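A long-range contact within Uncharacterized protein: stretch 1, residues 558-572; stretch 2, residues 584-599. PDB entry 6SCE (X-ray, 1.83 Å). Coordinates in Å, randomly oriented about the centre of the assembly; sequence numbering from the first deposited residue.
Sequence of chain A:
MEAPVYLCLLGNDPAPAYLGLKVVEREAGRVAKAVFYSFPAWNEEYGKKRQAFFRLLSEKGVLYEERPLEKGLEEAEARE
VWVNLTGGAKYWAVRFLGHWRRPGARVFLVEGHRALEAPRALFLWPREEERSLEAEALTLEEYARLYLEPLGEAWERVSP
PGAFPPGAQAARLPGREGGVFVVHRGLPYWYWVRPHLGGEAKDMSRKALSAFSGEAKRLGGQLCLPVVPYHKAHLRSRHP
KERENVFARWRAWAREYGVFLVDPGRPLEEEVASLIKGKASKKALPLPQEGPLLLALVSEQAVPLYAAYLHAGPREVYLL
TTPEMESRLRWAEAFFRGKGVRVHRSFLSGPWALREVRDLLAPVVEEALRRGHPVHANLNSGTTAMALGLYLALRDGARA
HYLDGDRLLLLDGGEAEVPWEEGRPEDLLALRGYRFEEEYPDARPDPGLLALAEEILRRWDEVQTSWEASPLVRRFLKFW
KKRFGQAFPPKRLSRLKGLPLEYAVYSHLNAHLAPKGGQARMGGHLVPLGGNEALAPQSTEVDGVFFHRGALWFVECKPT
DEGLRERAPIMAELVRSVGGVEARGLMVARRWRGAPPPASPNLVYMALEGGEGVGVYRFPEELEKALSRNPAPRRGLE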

ATOM      1  N   LYS A 558     -12.599   4.644 -22.692  1.00 48.63           N
ATOM      2  CA  LYS A 558     -14.053   4.621 -22.892  1.00 49.81           C
ATOM      3  C   LYS A 558     -14.459   5.605 -23.996  1.00 52.78           C
ATOM      4  O   LYS A 558     -13.747   6.583 -24.254  1.00 46.57           O
ATOM      5  CB  LYS A 558     -14.782   4.968 -21.587  1.00 51.68           C
ATOM      6  CG  LYS A 558     -14.775   3.860 -20.529  1.00 54.38           C
ATOM      7  CD  LYS A 558     -15.443   2.586 -21.025  1.00 55.80           C
ATOM      8  CE  LYS A 558     -15.989   1.759 -19.875  1.00 58.22           C
ATOM      9  NZ  LYS A 558     -16.228   0.358 -20.287  1.00 61.23           N
ATOM     10  N   PRO A 559     -15.607   5.343 -24.663  1.00 52.89           N
ATOM     11  CA  PRO A 559     -16.080   6.320 -25.661  1.00 52.10           C
ATOM     12  C   PRO A 559     -16.410   7.682 -25.053  1.00 51.15           C
ATOM     13  O   PRO A 559     -16.109   8.720 -25.648  1.00 52.80           O
ATOM     14  CB  PRO A 559     -17.340   5.659 -26.232  1.00 54.44           C
ATOM     15  CG  PRO A 559     -17.173   4.194 -25.972  1.00 54.66           C
ATOM     16  CD  PRO A 559     -16.390   4.090 -24.687  1.00 52.70           C
ATOM     17  N   THR A 560     -16.991   7.676 -23.858  1.00 50.32           N
ATOM     18  CA  THR A 560     -17.443   8.902 -23.214  1.00 56.65           C
ATOM     19  C   THR A 560     -16.986   8.983 -21.752  1.00 58.64           C
ATOM     20  O   THR A 560     -16.593   7.969 -21.173  1.00 59.72           O
ATOM     21  CB  THR A 560     -18.988   8.974 -23.283  1.00 57.26           C
ATOM     22  OG1 THR A 560     -19.407   8.763 -24.643  1.00 56.84           O
ATOM     23  CG2 THR A 560     -19.498  10.309 -22.842  1.00 60.09           C
ATOM     24  N   ASP A 561     -17.033  10.195 -21.188  1.00 58.82           N
ATOM     25  CA  ASP A 561     -16.911  10.424 -19.744  1.00 63.58           C
ATOM     26  C   ASP A 561     -17.829   9.535 -18.893  1.00 64.72           C
ATOM     27  O   ASP A 561     -17.574   9.337 -17.706  1.00 61.38           O
ATOM     28  CB  ASP A 561     -17.156  11.906 -19.408  1.00 66.93           C
ATOM     29  CG  ASP A 561     -18.591  12.367 -19.696  1.00 70.92           C
ATOM     30  OD1 ASP A 561     -19.000  12.394 -20.879  1.00 67.43           O
ATOM     31  OD2 ASP A 561     -19.293  12.751 -18.734  1.00 72.61           O
ATOM     32  N   GLU A 562     -18.871   8.985 -19.511  1.00 63.23           N
ATOM     33  CA  GLU A 562     -19.866   8.179 -18.817  1.00 68.06           C
ATOM     34  C   GLU A 562     -19.307   6.803 -18.394  1.00 63.29           C
ATOM     35  O   GLU A 562     -19.587   6.320 -17.294  1.00 60.75           O
ATOM     36  CB  GLU A 562     -21.089   8.002 -19.727  1.00 73.35           C
ATOM     37  CG  GLU A 562     -22.398   7.728 -19.004  1.00 81.60           C
ATOM     38  CD  GLU A 562     -23.587   7.653 -19.958  1.00 86.98           C
ATOM     39  OE1 GLU A 562     -23.451   7.041 -21.039  1.00 91.58           O
ATOM     40  OE2 GLU A 562     -24.661   8.202 -19.630  1.00 90.08           O
ATOM     41  N   GLY A 563     -18.541   6.170 -19.274  1.00 57.95           N
ATOM     42  CA  GLY A 563     -17.915   4.888 -18.957  1.00 58.51           C
ATOM     43  C   GLY A 563     -16.874   5.054 -17.858  1.00 57.49           C
ATOM     44  O   GLY A 563     -16.730   4.185 -16.985  1.00 58.28           O
ATOM     45  N   LEU A 564     -16.170   6.182 -17.902  1.00 53.68           N
ATOM     46  CA  LEU A 564     -15.130   6.508 -16.932  1.00 52.13           C
ATOM     47  C   LEU A 564     -15.720   6.822 -15.558  1.00 54.23           C
ATOM     48  O   LEU A 564     -15.188   6.369 -14.542  1.00 53.66           O
ATOM     49  CB  LEU A 564     -14.292   7.690 -17.422  1.00 48.66           C
ATOM     50  CG  LEU A 564     -13.623   7.521 -18.785  1.00 48.86           C
ATOM     51  CD1 LEU A 564     -12.870   8.788 -19.158  1.00 47.98           C
ATOM     52  CD2 LEU A 564     -12.708   6.306 -18.811  1.00 47.05           C
ATOM     53  N   ARG A 565     -16.817   7.583 -15.517  1.00 55.25           N
ATOM     54  CA  ARG A 565     -17.504   7.855 -14.240  1.00 57.13           C
ATOM     55  C   ARG A 565     -17.933   6.568 -13.543  1.00 54.64           C
ATOM     56  O   ARG A 565     -17.777   6.440 -12.330  1.00 55.40           O
ATOM     57  CB  ARG A 565     -18.725   8.760 -14.440  1.00 58.55           C
ATOM     58  CG  ARG A 565     -18.379  10.207 -14.754  1.00 62.48           C
ATOM     59  CD  ARG A 565     -19.625  11.048 -15.003  1.00 65.26           C
ATOM     60  NE  ARG A 565     -19.364  12.150 -15.936  1.00 68.27           N
ATOM     61  CZ  ARG A 565     -18.732  13.286 -15.634  1.00 67.90           C
ATOM     62  NH1 ARG A 565     -18.259  13.506 -14.415  1.00 68.93           N
ATOM     63  NH2 ARG A 565     -18.557  14.211 -16.574  1.00 74.00           N
ATOM     64  N   GLU A 566     -18.479   5.628 -14.318  1.00 53.65           N
ATOM     65  CA  GLU A 566     -18.971   4.359 -13.778  1.00 56.87           C
ATOM     66  C   GLU A 566     -17.820   3.476 -13.288  1.00 58.79           C
ATOM     67  O   GLU A 566     -17.984   2.682 -12.346  1.00 55.58           O
ATOM     68  CB  GLU A 566     -19.767   3.591 -14.842  1.00 58.35           C
ATOM     69  CG  GLU A 566     -20.489   2.354 -14.317  1.00 61.53           C
ATOM     70  N   ARG A 567     -16.669   3.602 -13.939  1.00 52.43           N
ATOM     71  CA  ARG A 567     -15.524   2.768 -13.617  1.00 52.74           C
ATOM     72  C   ARG A 567     -14.664   3.319 -12.471  1.00 49.42           C
ATOM     73  O   ARG A 567     -13.981   2.551 -11.792  1.00 48.82           O
ATOM     74  CB  ARG A 567     -14.688   2.547 -14.875  1.00 53.44           C
ATOM     75  CG  ARG A 567     -15.247   1.459 -15.775  1.00 58.54           C
ATOM     76  CD  ARG A 567     -14.861   0.073 -15.276  1.00 64.31           C
ATOM     77  NE  ARG A 567     -13.411  -0.109 -15.318  1.00 70.06           N
ATOM     78  CZ  ARG A 567     -12.739  -1.097 -14.734  1.00 71.79           C
ATOM     79  NH1 ARG A 567     -13.368  -2.030 -14.034  1.00 75.66           N
ATOM     80  NH2 ARG A 567     -11.419  -1.145 -14.852  1.00 76.59           N
ATOM     81  N   ALA A 568     -14.740   4.624 -12.232  1.00 45.56           N
ATOM     82  CA  ALA A 568     -13.818   5.307 -11.325  1.00 47.68           C
ATOM     83  C   ALA A 568     -13.743   4.729  -9.896  1.00 49.72           C
ATOM     84  O   ALA A 568     -12.655   4.582  -9.363  1.00 43.13           O
ATOM     85  CB  ALA A 568     -14.127   6.797 -11.279  1.00 47.12           C
ATOM     86  N   PRO A 569     -14.895   4.412  -9.275  1.00 51.35           N
ATOM     87  CA  PRO A 569     -14.840   3.889  -7.909  1.00 48.87           C
ATOM     88  C   PRO A 569     -14.031   2.586  -7.799  1.00 48.97           C
ATOM     89  O   PRO A 569     -13.201   2.458  -6.907  1.00 45.21           O
ATOM     90  CB  PRO A 569     -16.312   3.629  -7.568  1.00 53.75           C
ATOM     91  CG  PRO A 569     -17.084   4.529  -8.494  1.00 55.07           C
ATOM     92  CD  PRO A 569     -16.283   4.565  -9.759  1.00 52.11           C
ATOM     93  N   ILE A 570     -14.275   1.646  -8.704  1.00 41.91           N
ATOM     94  CA  ILE A 570     -13.545   0.383  -8.698  1.00 49.22           C
ATOM     95  C   ILE A 570     -12.103   0.595  -9.154  1.00 45.96           C
ATOM     96  O   ILE A 570     -11.191   0.041  -8.577  1.00 40.68           O
ATOM     97  CB  ILE A 570     -14.261  -0.703  -9.529  1.00 51.20           C
ATOM     98  CG1 ILE A 570     -15.444  -1.236  -8.710  1.00 55.68           C
ATOM     99  CG2 ILE A 570     -13.316  -1.849  -9.911  1.00 51.76           C
ATOM    100  CD1 ILE A 570     -16.123  -2.442  -9.322  1.00 59.60           C
HETATM  101  N   MSE A 571     -11.902   1.420 -10.171  1.00 43.49           N
HETATM  102  CA  MSE A 571     -10.551   1.686 -10.646  1.00 43.87           C
HETATM  103  C   MSE A 571      -9.666   2.249  -9.549  1.00 40.08           C
HETATM  104  O   MSE A 571      -8.504   1.851  -9.450  1.00 36.55           O
HETATM  105  CB  MSE A 571     -10.586   2.641 -11.821  1.00 45.66           C
HETATM  106  CG  MSE A 571      -9.215   2.784 -12.458  1.00 53.23           C
HETATM  107 SE   MSE A 571      -8.950   1.248 -13.648  1.00 57.64          SE
HETATM  108  CE  MSE A 571      -7.646   2.177 -14.804  1.00 54.20           C
ATOM    109  N   ALA A 572     -10.184   3.179  -8.742  1.00 36.52           N
ATOM    110  CA  ALA A 572      -9.380   3.819  -7.691  1.00 38.25           C
ATOM    111  C   ALA A 572      -8.872   2.793  -6.677  1.00 39.40           C
ATOM    112  O   ALA A 572      -7.727   2.889  -6.194  1.00 35.39           O
ATOM    113  CB  ALA A 572     -10.175   4.919  -6.986  1.00 40.47           C
TER
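Stretch 2 584-599: RGLMVARRWRGAPPPA

The side chain of Asp 561 does several jobs at once where a helix begins: its OD1 accepts a hydrogen bond from the backbone N of Arg 593 (3.2 Å), its OD2 pairs with Arg 565 NH2 in a salt bridge (2.7 Å), and its CB sits over the six-membered ring of Trp 592, 3.2 Å from the ring centroid and almost on the ring normal. One acidic residue thus fastens the first turn of a helix to a loop that follows a strand, an instance of a polar side chain at a helix start organising a neighbouring chain.

Stretch 2 reaches this point from the far end of the helix. Residues 584-589 are extended and run nearly antiparallel to helix 561-572, at 154° between the two N-to-C directions, with a closest axial approach of 7.9 Å. On that strand the CA-to-CB bond of Met 587, a selenomethionine, points toward the helix. Its SE lies 3.8 Å from CG of Met 571, also a selenomethionine, and its CE lies 4.2 Å from Ala 568 CB and 3.4 Å from Leu 564 O. Gly 585 leaves room: an ideal CB there would come within 3.4 Å of Met 571 CG. Leu 564 closes the apolar layer, with its CD1 3.6 Å from Ala 589 CB and 3.8 Å from Trp 592 CZ3, the latter at the indole edge.

Before the helix, the direction reverses. Lys 558 is still extended and pairs with Ala 589 in a parallel bridge: Lys 558 N donates to Val 588 O (3.0 Å), and Arg 590 N donates to Lys 558 O (3.0 Å). Both chains then turn a corner, stretch 1 at Pro 559 and stretch 2 at Arg 590 and Arg 591, and remain bonded through the turn, where Arg 591 N donates to Pro 559 O (3.0 Å). A weak bond from Asp 561 N to Arg 591 O (3.4 Å) carries the pairing into the first helical residue.

Beyond Trp 592 the chain of stretch 2 is a loop, and Arg 565 gathers it in. The CA-to-CB bond of Arg 565 points sideways, but the guanidinium comes nearer: NH2 donates to Ala 595 O (2.7 Å) and NH1 to Pro 596 O (3.3 Å), both oxygens near the guanidinium plane, while Trp 592 CZ2 lies over one face, 3.3 Å from Arg 565 NH2. Ala 595 O also accepts from Trp 592 NE1 (3.0 Å).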

ATOM      1  N   ARG A 584      -1.287   5.069 -10.126  1.00 33.46           N
ATOM      2  CA  ARG A 584      -2.350   5.942 -10.603  1.00 35.89           C
ATOM      3  C   ARG A 584      -3.142   5.253 -11.698  1.00 33.83           C
ATOM      4  O   ARG A 584      -2.708   4.252 -12.257  1.00 30.46           O
ATOM      5  CB  ARG A 584      -1.774   7.247 -11.167  1.00 40.47           C
ATOM      6  CG  ARG A 584      -0.910   8.048 -10.207  1.00 43.11           C
ATOM      7  CD  ARG A 584      -1.705   8.664  -9.074  1.00 46.93           C
ATOM      8  NE  ARG A 584      -0.798   9.353  -8.149  1.00 51.18           N
ATOM      9  CZ  ARG A 584      -0.326  10.591  -8.315  1.00 57.79           C
ATOM     10  NH1 ARG A 584      -0.690  11.341  -9.364  1.00 57.93           N
ATOM     11  NH2 ARG A 584       0.521  11.094  -7.414  1.00 56.51           N
ATOM     12  N   GLY A 585      -4.306   5.815 -11.996  1.00 33.28           N
ATOM     13  CA  GLY A 585      -5.136   5.297 -13.077  1.00 35.84           C
ATOM     14  C   GLY A 585      -5.294   6.408 -14.109  1.00 34.95           C
ATOM     15  O   GLY A 585      -5.602   7.535 -13.751  1.00 39.58           O
ATOM     16  N   LEU A 586      -5.046   6.088 -15.370  1.00 36.07           N
ATOM     17  CA  LEU A 586      -5.240   7.049 -16.449  1.00 36.82           C
ATOM     18  C   LEU A 586      -6.590   6.741 -17.096  1.00 37.44           C
ATOM     19  O   LEU A 586      -6.809   5.641 -17.582  1.00 37.10           O
ATOM     20  CB  LEU A 586      -4.115   6.946 -17.459  1.00 38.71           C
ATOM     21  CG  LEU A 586      -4.153   7.989 -18.583  1.00 39.71           C
ATOM     22  CD1 LEU A 586      -3.934   9.377 -18.021  1.00 44.82           C
ATOM     23  CD2 LEU A 586      -3.109   7.635 -19.635  1.00 40.29           C
HETATM   24  N   MSE A 587      -7.485   7.718 -17.070  1.00 38.32           N
HETATM   25  CA  MSE A 587      -8.850   7.530 -17.546  1.00 41.86           C
HETATM   26  C   MSE A 587      -8.965   8.362 -18.797  1.00 42.40           C
HETATM   27  O   MSE A 587      -8.858   9.586 -18.729  1.00 46.50           O
HETATM   28  CB  MSE A 587      -9.840   8.008 -16.482  1.00 44.65           C
HETATM   29  CG  MSE A 587      -9.478   7.569 -15.067  1.00 46.31           C
HETATM   30 SE   MSE A 587      -9.886   5.657 -14.891  1.00 44.00          SE
HETATM   31  CE  MSE A 587     -11.833   5.775 -14.693  1.00 44.27           C
ATOM     32  N   VAL A 588      -9.138   7.710 -19.946  1.00 43.23           N
ATOM     33  CA  VAL A 588      -9.153   8.410 -21.249  1.00 47.43           C
ATOM     34  C   VAL A 588     -10.478   8.190 -21.974  1.00 47.67           C
ATOM     35  O   VAL A 588     -10.895   7.036 -22.223  1.00 44.97           O
ATOM     36  CB  VAL A 588      -8.027   7.931 -22.201  1.00 48.62           C
ATOM     37  CG1 VAL A 588      -8.008   8.769 -23.496  1.00 48.66           C
ATOM     38  CG2 VAL A 588      -6.673   7.999 -21.515  1.00 44.76           C
ATOM     39  N   ALA A 589     -11.129   9.295 -22.320  1.00 52.08           N
ATOM     40  CA  ALA A 589     -12.363   9.266 -23.110  1.00 52.05           C
ATOM     41  C   ALA A 589     -12.109   9.768 -24.528  1.00 54.88           C
ATOM     42  O   ALA A 589     -11.360  10.716 -24.734  1.00 50.43           O
ATOM     43  CB  ALA A 589     -13.435  10.119 -22.451  1.00 54.89           C
ATOM     44  N   ARG A 590     -12.734   9.128 -25.509  1.00 58.07           N
ATOM     45  CA  ARG A 590     -12.760   9.676 -26.869  1.00 61.78           C
ATOM     46  C   ARG A 590     -13.363  11.079 -26.829  1.00 59.59           C
ATOM     47  O   ARG A 590     -12.756  12.036 -27.322  1.00 54.81           O
ATOM     48  CB  ARG A 590     -13.578   8.777 -27.796  1.00 65.58           C
ATOM     49  CG  ARG A 590     -13.449   9.139 -29.263  1.00 69.60           C
ATOM     50  CD  ARG A 590     -14.573   8.541 -30.095  1.00 72.32           C
ATOM     51  NE  ARG A 590     -14.818   9.361 -31.280  1.00 76.77           N
ATOM     52  CZ  ARG A 590     -15.651  10.400 -31.343  1.00 75.07           C
ATOM     53  NH1 ARG A 590     -15.774  11.060 -32.490  1.00 79.20           N
ATOM     54  NH2 ARG A 590     -16.362  10.785 -30.288  1.00 74.11           N
ATOM     55  N   ARG A 591     -14.536  11.185 -26.199  1.00 62.01           N
ATOM     56  CA  ARG A 591     -15.254  12.457 -26.070  1.00 68.85           C
ATOM     57  C   ARG A 591     -15.697  12.737 -24.627  1.00 62.28           C
ATOM     58  O   ARG A 591     -16.484  11.985 -24.051  1.00 57.93           O
ATOM     59  CB  ARG A 591     -16.488  12.448 -26.990  1.00 75.65           C
ATOM     60  CG  ARG A 591     -17.119  13.818 -27.251  1.00 80.76           C
ATOM     61  CD  ARG A 591     -16.259  14.765 -28.090  1.00 84.71           C
ATOM     62  NE  ARG A 591     -15.732  14.151 -29.317  1.00 90.40           N
ATOM     63  CZ  ARG A 591     -15.461  14.798 -30.456  1.00 90.38           C
ATOM     64  NH1 ARG A 591     -15.657  16.112 -30.579  1.00 89.28           N
ATOM     65  NH2 ARG A 591     -14.979  14.114 -31.490  1.00 87.31           N
ATOM     66  N   TRP A 592     -15.208  13.832 -24.055  1.00 61.55           N
ATOM     67  CA  TRP A 592     -15.709  14.302 -22.767  1.00 66.75           C
ATOM     68  C   TRP A 592     -16.840  15.305 -22.982  1.00 70.76           C
ATOM     69  O   TRP A 592     -16.702  16.230 -23.779  1.00 67.75           O
ATOM     70  CB  TRP A 592     -14.602  14.958 -21.931  1.00 67.89           C
ATOM     71  CG  TRP A 592     -15.017  15.078 -20.488  1.00 73.00           C
ATOM     72  CD1 TRP A 592     -15.787  16.062 -19.929  1.00 72.92           C
ATOM     73  CD2 TRP A 592     -14.724  14.154 -19.433  1.00 72.74           C
ATOM     74  NE1 TRP A 592     -15.979  15.814 -18.591  1.00 73.15           N
ATOM     75  CE2 TRP A 592     -15.340  14.647 -18.261  1.00 73.85           C
ATOM     76  CE3 TRP A 592     -14.000  12.961 -19.365  1.00 70.17           C
ATOM     77  CZ2 TRP A 592     -15.251  13.984 -17.035  1.00 70.69           C
ATOM     78  CZ3 TRP A 592     -13.911  12.309 -18.147  1.00 69.97           C
ATOM     79  CH2 TRP A 592     -14.536  12.820 -17.001  1.00 69.65           C
ATOM     80  N   ARG A 593     -17.935  15.130 -22.242  1.00 78.51           N
ATOM     81  CA  ARG A 593     -19.097  16.024 -22.317  1.00 82.29           C
ATOM     82  C   ARG A 593     -19.428  16.713 -20.994  1.00 86.18           C
ATOM     83  O   ARG A 593     -19.246  17.925 -20.869  1.00 90.67           O
ATOM     84  CB  ARG A 593     -20.316  15.252 -22.819  1.00 81.97           C
ATOM     85  CG  ARG A 593     -20.253  15.025 -24.313  1.00 88.93           C
ATOM     86  CD  ARG A 593     -21.046  13.820 -24.772  1.00 91.66           C
ATOM     87  NE  ARG A 593     -20.589  13.394 -26.093  1.00 94.28           N
ATOM     88  CZ  ARG A 593     -21.116  12.394 -26.793  1.00 95.58           C
ATOM     89  NH1 ARG A 593     -22.143  11.694 -26.315  1.00 93.74           N
ATOM     90  NH2 ARG A 593     -20.611  12.095 -27.985  1.00 96.98           N
ATOM     91  N   GLY A 594     -19.897  15.937 -20.016  1.00 85.20           N
ATOM     92  CA  GLY A 594     -20.562  16.477 -18.825  1.00 82.73           C
ATOM     93  C   GLY A 594     -19.732  17.328 -17.873  1.00 83.23           C
ATOM     94  O   GLY A 594     -18.810  18.050 -18.283  1.00 79.59           O
ATOM     95  N   ALA A 595     -20.071  17.245 -16.587  1.00 78.86           N
ATOM     96  CA  ALA A 595     -19.379  18.013 -15.549  1.00 76.29           C
ATOM     97  C   ALA A 595     -17.892  17.646 -15.469  1.00 77.29           C
ATOM     98  O   ALA A 595     -17.454  16.673 -16.091  1.00 69.44           O
ATOM     99  CB  ALA A 595     -20.049  17.784 -14.202  1.00 77.12           C
ATOM    100  N   PRO A 596     -17.102  18.437 -14.715  1.00 79.84           N
ATOM    101  CA  PRO A 596     -15.758  17.977 -14.352  1.00 78.56           C
ATOM    102  C   PRO A 596     -15.780  16.561 -13.762  1.00 70.35           C
ATOM    103  O   PRO A 596     -16.803  16.154 -13.192  1.00 66.62           O
ATOM    104  CB  PRO A 596     -15.306  18.993 -13.280  1.00 79.84           C
ATOM    105  CG  PRO A 596     -16.456  19.938 -13.073  1.00 81.97           C
ATOM    106  CD  PRO A 596     -17.322  19.830 -14.290  1.00 79.87           C
ATOM    107  N   PRO A 597     -14.663  15.813 -13.889  1.00 67.20           N
ATOM    108  CA  PRO A 597     -14.594  14.460 -13.313  1.00 64.67           C
ATOM    109  C   PRO A 597     -14.729  14.463 -11.779  1.00 60.14           C
ATOM    110  O   PRO A 597     -14.413  15.465 -11.133  1.00 58.24           O
ATOM    111  CB  PRO A 597     -13.209  13.954 -13.735  1.00 65.09           C
ATOM    112  CG  PRO A 597     -12.417  15.161 -14.095  1.00 66.40           C
ATOM    113  CD  PRO A 597     -13.370  16.263 -14.442  1.00 66.17           C
ATOM    114  N   PRO A 598     -15.206  13.349 -11.201  1.00 62.35           N
ATOM    115  CA  PRO A 598     -15.342  13.304  -9.745  1.00 65.26           C
ATOM    116  C   PRO A 598     -13.966  13.331  -9.076  1.00 63.06           C
ATOM    117  O   PRO A 598     -12.984  12.898  -9.684  1.00 56.95           O
ATOM    118  CB  PRO A 598     -16.070  11.979  -9.496  1.00 66.00           C
ATOM    119  CG  PRO A 598     -15.757  11.122 -10.682  1.00 66.63           C
ATOM    120  CD  PRO A 598     -15.445  12.037 -11.834  1.00 64.93           C
ATOM    121  N   ALA A 599     -13.895  13.858  -7.855  1.00 64.78           N
ATOM    122  CA  ALA A 599     -12.626  13.959  -7.126  1.00 66.59           C
ATOM    123  C   ALA A 599     -12.008  12.568  -7.040  1.00 68.26           C
ATOM    124  O   ALA A 599     -12.659  11.613  -6.591  1.00 64.24           O
ATOM    125  CB  ALA A 599     -12.845  14.531  -5.733  1.00 66.82           C
TER